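Local coordinates for multiheme cytochrome cf (Carboxydothermus ferrireducens DSM 11255, PDB 6QVM), which sits in the S-layer and probably passes electrons through a chain of c-type hemes to insoluble extracellular Fe(III), at residues 275-281 with 293-297; 243-247 with 346-350. One frame throughout, in Å; residues are numbered along the deposited sequence.

Interaction 1: 275-281 with 293-297. With HEC (heme c), chain J.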
loop_
_atom_site.group_PDB
_atom_site.type_symbol
_atom_site.label_atom_id
_atom_site.label_comp_id
_atom_site.label_asym_id
_atom_site.label_seq_id
_atom_site.Cartn_x
_atom_site.Cartn_y
_atom_site.Cartn_z
ATOM N N ASN A 275 14.078 2.846 -11.996
ATOM C CA ASN A 275 14.471 1.525 -11.512
ATOM C C ASN A 275 13.290 0.565 -11.605
ATOM O O ASN A 275 12.343 0.660 -10.817
ATOM C CB ASN A 275 14.994 1.635 -10.080
ATOM C CG ASN A 275 15.490 0.315 -9.528
ATOM O OD1 ASN A 275 15.877 -0.584 -10.275
ATOM N ND2 ASN A 275 15.465 0.186 -8.206
ATOM N N SER A 276 13.360 -0.377 -12.553
ATOM C CA SER A 276 12.312 -1.367 -12.779
ATOM C C SER A 276 12.890 -2.765 -12.566
ATOM O O SER A 276 14.114 -2.907 -12.452
ATOM C CB SER A 276 11.739 -1.215 -14.192
ATOM O OG SER A 276 12.577 -1.831 -15.154
ATOM N N PRO A 277 12.063 -3.818 -12.501
ATOM C CA PRO A 277 12.615 -5.157 -12.215
ATOM C C PRO A 277 13.654 -5.650 -13.214
ATOM O O PRO A 277 14.531 -6.435 -12.835
ATOM C CB PRO A 277 11.368 -6.052 -12.214
ATOM C CG PRO A 277 10.262 -5.140 -11.807
ATOM C CD PRO A 277 10.589 -3.802 -12.415
ATOM N N THR A 278 13.600 -5.209 -14.475
ATOM C CA THR A 278 14.511 -5.730 -15.486
ATOM C C THR A 278 15.460 -4.691 -16.071
ATOM O O THR A 278 16.462 -5.078 -16.678
ATOM C CB THR A 278 13.731 -6.380 -16.638
ATOM O OG1 THR A 278 12.805 -5.426 -17.166
ATOM C CG2 THR A 278 12.982 -7.617 -16.163
ATOM N N GLU A 279 15.194 -3.398 -15.900
ATOM C CA GLU A 279 15.957 -2.414 -16.650
ATOM C C GLU A 279 16.105 -1.127 -15.852
ATOM O O GLU A 279 15.270 -0.800 -15.003
ATOM C CB GLU A 279 15.286 -2.131 -17.997
ATOM C CG GLU A 279 16.197 -1.482 -19.016
ATOM C CD GLU A 279 15.605 -1.503 -20.411
ATOM O OE1 GLU A 279 14.449 -1.050 -20.576
ATOM O OE2 GLU A 279 16.290 -2.002 -21.334
ATOM N N LEU A 280 17.188 -0.409 -16.138
ATOM C CA LEU A 280 17.450 0.916 -15.596
ATOM C C LEU A 280 17.416 1.936 -16.725
ATOM O O LEU A 280 18.048 1.733 -17.766
ATOM C CB LEU A 280 18.812 0.958 -14.899
ATOM C CG LEU A 280 19.006 0.057 -13.679
ATOM C CD1 LEU A 280 20.368 0.316 -13.056
ATOM C CD2 LEU A 280 17.901 0.280 -12.659
ATOM N N LEU A 281 16.675 3.019 -16.518
ATOM C CA LEU A 281 16.719 4.189 -17.380
ATOM C C LEU A 281 17.400 5.323 -16.626
ATOM O O LEU A 281 17.387 5.362 -15.393
ATOM C CB LEU A 281 15.316 4.612 -17.821
ATOM C CG LEU A 281 14.511 3.626 -18.671
ATOM C CD1 LEU A 281 13.194 4.264 -19.085
ATOM C CD2 LEU A 281 15.288 3.167 -19.895
ATOM N N ALA A 293 20.404 2.465 -21.748
ATOM C CA ALA A 293 19.784 1.860 -20.584
ATOM C C ALA A 293 20.692 0.745 -20.080
ATOM O O ALA A 293 21.587 0.284 -20.792
ATOM C CB ALA A 293 18.392 1.312 -20.920
ATOM N N PHE A 294 20.469 0.317 -18.842
ATOM C CA PHE A 294 21.220 -0.791 -18.265
ATOM C C PHE A 294 20.302 -1.999 -18.170
ATOM O O PHE A 294 19.270 -1.950 -17.493
ATOM C CB PHE A 294 21.788 -0.437 -16.892
ATOM C CG PHE A 294 22.814 -1.416 -16.397
ATOM C CD1 PHE A 294 22.445 -2.488 -15.605
ATOM C CD2 PHE A 294 24.148 -1.266 -16.732
ATOM C CE1 PHE A 294 23.388 -3.394 -15.152
ATOM C CE2 PHE A 294 25.096 -2.171 -16.289
ATOM C CZ PHE A 294 24.716 -3.237 -15.498
ATOM N N ASP A 295 20.677 -3.078 -18.851
ATOM C CA ASP A 295 19.923 -4.327 -18.815
ATOM C C ASP A 295 20.432 -5.178 -17.654
ATOM O O ASP A 295 21.598 -5.580 -17.645
ATOM C CB ASP A 295 20.061 -5.063 -20.146
ATOM C CG ASP A 295 19.181 -6.295 -20.232
ATOM O OD1 ASP A 295 19.492 -7.302 -19.559
ATOM O OD2 ASP A 295 18.174 -6.257 -20.972
ATOM N N LYS A 296 19.557 -5.465 -16.685
ATOM C CA LYS A 296 19.997 -6.160 -15.479
ATOM C C LYS A 296 20.347 -7.618 -15.746
ATOM O O LYS A 296 21.230 -8.166 -15.077
ATOM C CB LYS A 296 18.922 -6.062 -14.394
ATOM C CG LYS A 296 18.708 -4.651 -13.864
ATOM C CD LYS A 296 17.651 -4.592 -12.776
ATOM C CE LYS A 296 17.627 -3.216 -12.134
ATOM N NZ LYS A 296 16.547 -3.078 -11.121
ATOM N N ALA A 297 19.684 -8.259 -16.711
ATOM C CA ALA A 297 19.903 -9.684 -16.922
ATOM C C ALA A 297 21.259 -9.945 -17.561
ATOM O O ALA A 297 22.003 -10.818 -17.103
ATOM C CB ALA A 297 18.775 -10.275 -17.763
HETATM FE FE HEC J . 1.516 0.575 -8.728
HETATM C CHA HEC J . 4.241 -1.088 -9.907
HETATM C CHB HEC J . -0.039 -2.441 -8.096
HETATM C CHC HEC J . -0.989 2.214 -7.031
HETATM C CHD HEC J . 2.747 3.603 -9.850
HETATM N NA HEC J . 2.004 -1.393 -8.942
HETATM C C1A HEC J . 3.174 -1.861 -9.505
HETATM C C2A HEC J . 3.086 -3.304 -9.601
HETATM C C3A HEC J . 1.903 -3.678 -9.105
HETATM C C4A HEC J . 1.199 -2.484 -8.689
HETATM C CMA HEC J . 1.380 -5.125 -9.015
HETATM C CAA HEC J . 4.175 -4.231 -10.183
HETATM C CBA HEC J . 5.062 -4.734 -9.049
HETATM C CGA HEC J . 6.025 -5.748 -9.608
HETATM O O1A HEC J . 6.530 -5.553 -10.750
HETATM O O2A HEC J . 6.292 -6.753 -8.901
HETATM N NB HEC J . -0.198 -0.004 -7.756
HETATM C C1B HEC J . -0.621 -1.308 -7.565
HETATM C C2B HEC J . -1.791 -1.283 -6.717
HETATM C C3B HEC J . -2.066 0.006 -6.427
HETATM C C4B HEC J . -1.060 0.834 -7.074
HETATM C CMB HEC J . -2.568 -2.553 -6.302
HETATM C CAB HEC J . -3.232 0.542 -5.557
HETATM C CBB HEC J . -3.211 -0.022 -4.113
HETATM N NC HEC J . 0.952 2.539 -8.542
HETATM C C1C HEC J . -0.066 2.995 -7.714
HETATM C C2C HEC J . -0.026 4.450 -7.704
HETATM C C3C HEC J . 1.048 4.845 -8.430
HETATM C C4C HEC J . 1.652 3.643 -9.003
HETATM C CMC HEC J . -0.957 5.350 -6.854
HETATM C CAC HEC J . 1.525 6.298 -8.737
HETATM C CBC HEC J . 1.859 7.130 -7.474
HETATM N ND HEC J . 3.223 1.166 -9.723
HETATM C C1D HEC J . 3.524 2.482 -10.085
HETATM C C2D HEC J . 4.793 2.483 -10.773
HETATM C C3D HEC J . 5.252 1.021 -10.787
HETATM C C4D HEC J . 4.220 0.275 -10.113
HETATM C CMD HEC J . 5.539 3.691 -11.370
HETATM C CAD HEC J . 6.558 0.461 -11.371
HETATM C CBD HEC J . 7.514 0.348 -10.178
HETATM C CGD HEC J . 8.911 -0.031 -10.601
HETATM O O1D HEC J . 9.053 -0.635 -11.696
HETATM O O2D HEC J . 9.872 0.263 -9.838
HETATM O O HOH W 1 15.952 -6.366 -10.497
HETATM O O HOH W 2 17.265 -7.401 -17.804
#
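Lys-296 reaches from the end of strand 292-295 across the start of its partner, strand 279-284, in an antiparallel beta hairpin; the axes of 279-281 and 293-295 run at 168° to each other. The lysine chain leaves with CG opposite its own carbonyl carbon (chi1 -67°) and stays extended, which lays it over the turn at 276-279 that links strand 270-275 to strand 279-284. Its CB and CG pass the carbonyl O of Thr-278, the CB lying 3.5 Å from that O. Next, CD rests near Pro-277 O, and CE touches Ser-276 O on one flank and Leu-280 CD2 at about a right angle to it, 3.5 Å from the latter. At the tip, NZ donates to Asn-275 OD1 at 2.7 Å, in the plane of that amide, and to Ser-276 O at 2.8 Å, here tilted 23° from the carbonyl plane. Two short hydrogen bonds thus grip the ammonium group, with a weak one to a water that also donates to Pro-277 O. The Lys-296 N-H adds a bond to Thr-278 O, so backbone and side chain of one residue together tie down the turn. Within the hairpin ladder, Leu-280 and Phe-294 form a hydrogen-bonded pair, their N and O atoms exchanging two backbone bonds. Their side chains lie alongside, pointing the same way, with Leu-280 CB 3.8 Å from Phe-294 CB. The turn borders a heme c propionate, and Ser-276 braces it internally: its OG and its N both donate to Glu-279 O, the OG at 2.9 Å.

Interaction 2: 243-247 with 346-350. With HEC (heme c), chain J.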
loop_
_atom_site.group_PDB
_atom_site.type_symbol
_atom_site.label_atom_id
_atom_site.label_comp_id
_atom_site.label_asym_id
_atom_site.label_seq_id
_atom_site.Cartn_x
_atom_site.Cartn_y
_atom_site.Cartn_z
ATOM N N HIS A 243 7.397 -0.114 -5.761
ATOM C CA HIS A 243 6.780 1.209 -5.686
ATOM C C HIS A 243 7.739 2.248 -5.103
ATOM O O HIS A 243 8.048 3.233 -5.786
ATOM C CB HIS A 243 5.480 1.161 -4.872
ATOM C CG HIS A 243 4.268 0.822 -5.677
ATOM N ND1 HIS A 243 3.248 0.034 -5.189
ATOM C CD2 HIS A 243 3.911 1.163 -6.937
ATOM C CE1 HIS A 243 2.312 -0.092 -6.112
ATOM N NE2 HIS A 243 2.689 0.584 -7.183
ATOM N N PRO A 244 8.260 2.075 -3.880
ATOM C CA PRO A 244 9.138 3.117 -3.325
ATOM C C PRO A 244 10.519 3.165 -3.957
ATOM O O PRO A 244 11.273 4.102 -3.667
ATOM C CB PRO A 244 9.224 2.745 -1.843
ATOM C CG PRO A 244 9.101 1.271 -1.845
ATOM C CD PRO A 244 8.114 0.949 -2.936
ATOM N N ASN A 245 10.869 2.209 -4.818
ATOM C CA ASN A 245 12.192 2.140 -5.424
ATOM C C ASN A 245 12.213 2.576 -6.886
ATOM O O ASN A 245 13.220 2.366 -7.569
ATOM C CB ASN A 245 12.751 0.718 -5.299
ATOM C CG ASN A 245 13.069 0.337 -3.863
ATOM O OD1 ASN A 245 13.979 0.895 -3.249
ATOM N ND2 ASN A 245 12.323 -0.617 -3.322
ATOM N N MET A 246 11.132 3.179 -7.381
ATOM C CA MET A 246 11.042 3.493 -8.806
ATOM C C MET A 246 12.119 4.478 -9.253
ATOM O O MET A 246 12.600 4.396 -10.391
ATOM C CB MET A 246 9.651 4.044 -9.129
ATOM C CG MET A 246 9.445 4.472 -10.575
ATOM S SD MET A 246 9.425 3.090 -11.734
ATOM C CE MET A 246 8.830 3.891 -13.221
ATOM N N VAL A 247 12.524 5.396 -8.379
ATOM C CA VAL A 247 13.422 6.487 -8.745
ATOM C C VAL A 247 14.601 6.494 -7.782
ATOM O O VAL A 247 14.417 6.645 -6.567
ATOM C CB VAL A 247 12.700 7.845 -8.736
ATOM C CG1 VAL A 247 13.659 8.966 -9.072
ATOM C CG2 VAL A 247 11.519 7.824 -9.702
ATOM N N GLU A 346 9.622 13.106 -2.313
ATOM C CA GLU A 346 10.006 11.709 -2.148
ATOM C C GLU A 346 10.112 11.071 -3.526
ATOM O O GLU A 346 9.102 11.001 -4.253
ATOM C CB GLU A 346 9.008 10.954 -1.273
ATOM C CG GLU A 346 9.436 9.524 -0.955
ATOM C CD GLU A 346 8.436 8.795 -0.074
ATOM O OE1 GLU A 346 8.513 7.548 -0.001
ATOM O OE2 GLU A 346 7.571 9.471 0.535
ATOM N N PRO A 347 11.287 10.603 -3.929
ATOM C CA PRO A 347 11.373 9.822 -5.167
ATOM C C PRO A 347 10.733 8.460 -4.963
ATOM O O PRO A 347 10.900 7.833 -3.915
ATOM C CB PRO A 347 12.880 9.711 -5.417
ATOM C CG PRO A 347 13.482 9.831 -4.060
ATOM C CD PRO A 347 12.608 10.794 -3.300
ATOM N N GLY A 348 9.986 8.007 -5.967
ATOM C CA GLY A 348 9.285 6.745 -5.853
ATOM C C GLY A 348 7.884 6.911 -5.313
ATOM O O GLY A 348 7.435 8.001 -4.944
ATOM N N ILE A 349 7.168 5.789 -5.278
ATOM C CA ILE A 349 5.784 5.758 -4.816
ATOM C C ILE A 349 5.813 5.373 -3.341
ATOM O O ILE A 349 5.973 4.202 -2.996
ATOM C CB ILE A 349 4.927 4.792 -5.642
ATOM C CG1 ILE A 349 4.834 5.258 -7.095
ATOM C CG2 ILE A 349 3.544 4.638 -5.039
ATOM C CD1 ILE A 349 5.937 4.753 -7.984
ATOM N N GLY A 350 5.685 6.373 -2.469
ATOM C CA GLY A 350 5.697 6.147 -1.041
ATOM C C GLY A 350 4.308 5.904 -0.479
ATOM O O GLY A 350 3.310 5.864 -1.198
HETATM FE FE HEC J . 1.516 0.575 -8.728
HETATM C CHA HEC J . 4.241 -1.088 -9.907
HETATM C CHB HEC J . -0.039 -2.441 -8.096
HETATM C CHC HEC J . -0.989 2.214 -7.031
HETATM C CHD HEC J . 2.747 3.603 -9.850
HETATM N NA HEC J . 2.004 -1.393 -8.942
HETATM C C1A HEC J . 3.174 -1.861 -9.505
HETATM C C2A HEC J . 3.086 -3.304 -9.601
HETATM C C3A HEC J . 1.903 -3.678 -9.105
HETATM C C4A HEC J . 1.199 -2.484 -8.689
HETATM C CMA HEC J . 1.380 -5.125 -9.015
HETATM C CAA HEC J . 4.175 -4.231 -10.183
HETATM C CBA HEC J . 5.062 -4.734 -9.049
HETATM C CGA HEC J . 6.025 -5.748 -9.608
HETATM O O1A HEC J . 6.530 -5.553 -10.750
HETATM O O2A HEC J . 6.292 -6.753 -8.901
HETATM N NB HEC J . -0.198 -0.004 -7.756
HETATM C C1B HEC J . -0.621 -1.308 -7.565
HETATM C C2B HEC J . -1.791 -1.283 -6.717
HETATM C C3B HEC J . -2.066 0.006 -6.427
HETATM C C4B HEC J . -1.060 0.834 -7.074
HETATM C CMB HEC J . -2.568 -2.553 -6.302
HETATM C CAB HEC J . -3.232 0.542 -5.557
HETATM C CBB HEC J . -3.211 -0.022 -4.113
HETATM N NC HEC J . 0.952 2.539 -8.542
HETATM C C1C HEC J . -0.066 2.995 -7.714
HETATM C C2C HEC J . -0.026 4.450 -7.704
HETATM C C3C HEC J . 1.048 4.845 -8.430
HETATM C C4C HEC J . 1.652 3.643 -9.003
HETATM C CMC HEC J . -0.957 5.350 -6.854
HETATM C CAC HEC J . 1.525 6.298 -8.737
HETATM C CBC HEC J . 1.859 7.130 -7.474
HETATM N ND HEC J . 3.223 1.166 -9.723
HETATM C C1D HEC J . 3.524 2.482 -10.085
HETATM C C2D HEC J . 4.793 2.483 -10.773
HETATM C C3D HEC J . 5.252 1.021 -10.787
HETATM C C4D HEC J . 4.220 0.275 -10.113
HETATM C CMD HEC J . 5.539 3.691 -11.370
HETATM C CAD HEC J . 6.558 0.461 -11.371
HETATM C CBD HEC J . 7.514 0.348 -10.178
HETATM C CGD HEC J . 8.911 -0.031 -10.601
HETATM O O1D HEC J . 9.053 -0.635 -11.696
HETATM O O2D HEC J . 9.872 0.263 -9.838
#
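With CG1 anti to its carbonyl carbon (chi1 -64°), Ile-349 sends CG2 to the imidazole of His-243 and CG1 to the rim of a bis-histidine heme c, CG1 standing 3.5 Å from CBC of the heme. His-243 NE2 binds the iron at 1.9 Å, His-387 being the other histidine ligand. The Ile-349 CG2 lies 3.9 Å from His-243 CG, oblique to the ring, while Ile-349 CD1 comes 3.6 Å from the heme methyl CMD. One isoleucine therefore packs against both the axial ligand and the macrocycle edge; an alanine here would probably open a gap beside the imidazole and the heme rim, and leave the ring freer to turn about its iron bond. The backbones are joined as well: Ile-349 N donates to His-243 O at 2.8 Å; the N-H...O angle is 164°, though the donor stands 52° out of the carbonyl plane, off the lone pairs. Gly-348 sits against Pro-244, their CA atoms 4.4 Å apart, where a side chain would collide with Pro-244 O. At the far end, Val-247 and Pro-347 cross at about a right angle and meet through apolar carbons. On the heme side, Met-246 bends at chi2, which carries its sulfur to a propionate: SD stands 3.4 Å from the carboxylate carbon CGD.

Both contacts border the same heme c: 243-247 with 346-350 supplies and packs an axial ligand, while the turn of 275-281 lies beside the propionates. Their centres are 15 Å apart, and interaction 1 is nested within the loop that interaction 2 closes. The two meet directly where Asn-275 N lies 2.7 Å from Met-246 O and Asn-275 ND2 lies 3.2 Å from Asn-245 O, both probable hydrogen bonds. Asn-275 thus faces two ways, its OD1 serving interaction 1 and its ND2 interaction 2. One propionate is shared as well: Met-246 of interaction 2 and Ser-276 of interaction 1 both approach it, the latter with CA 3.5 Å from O1D.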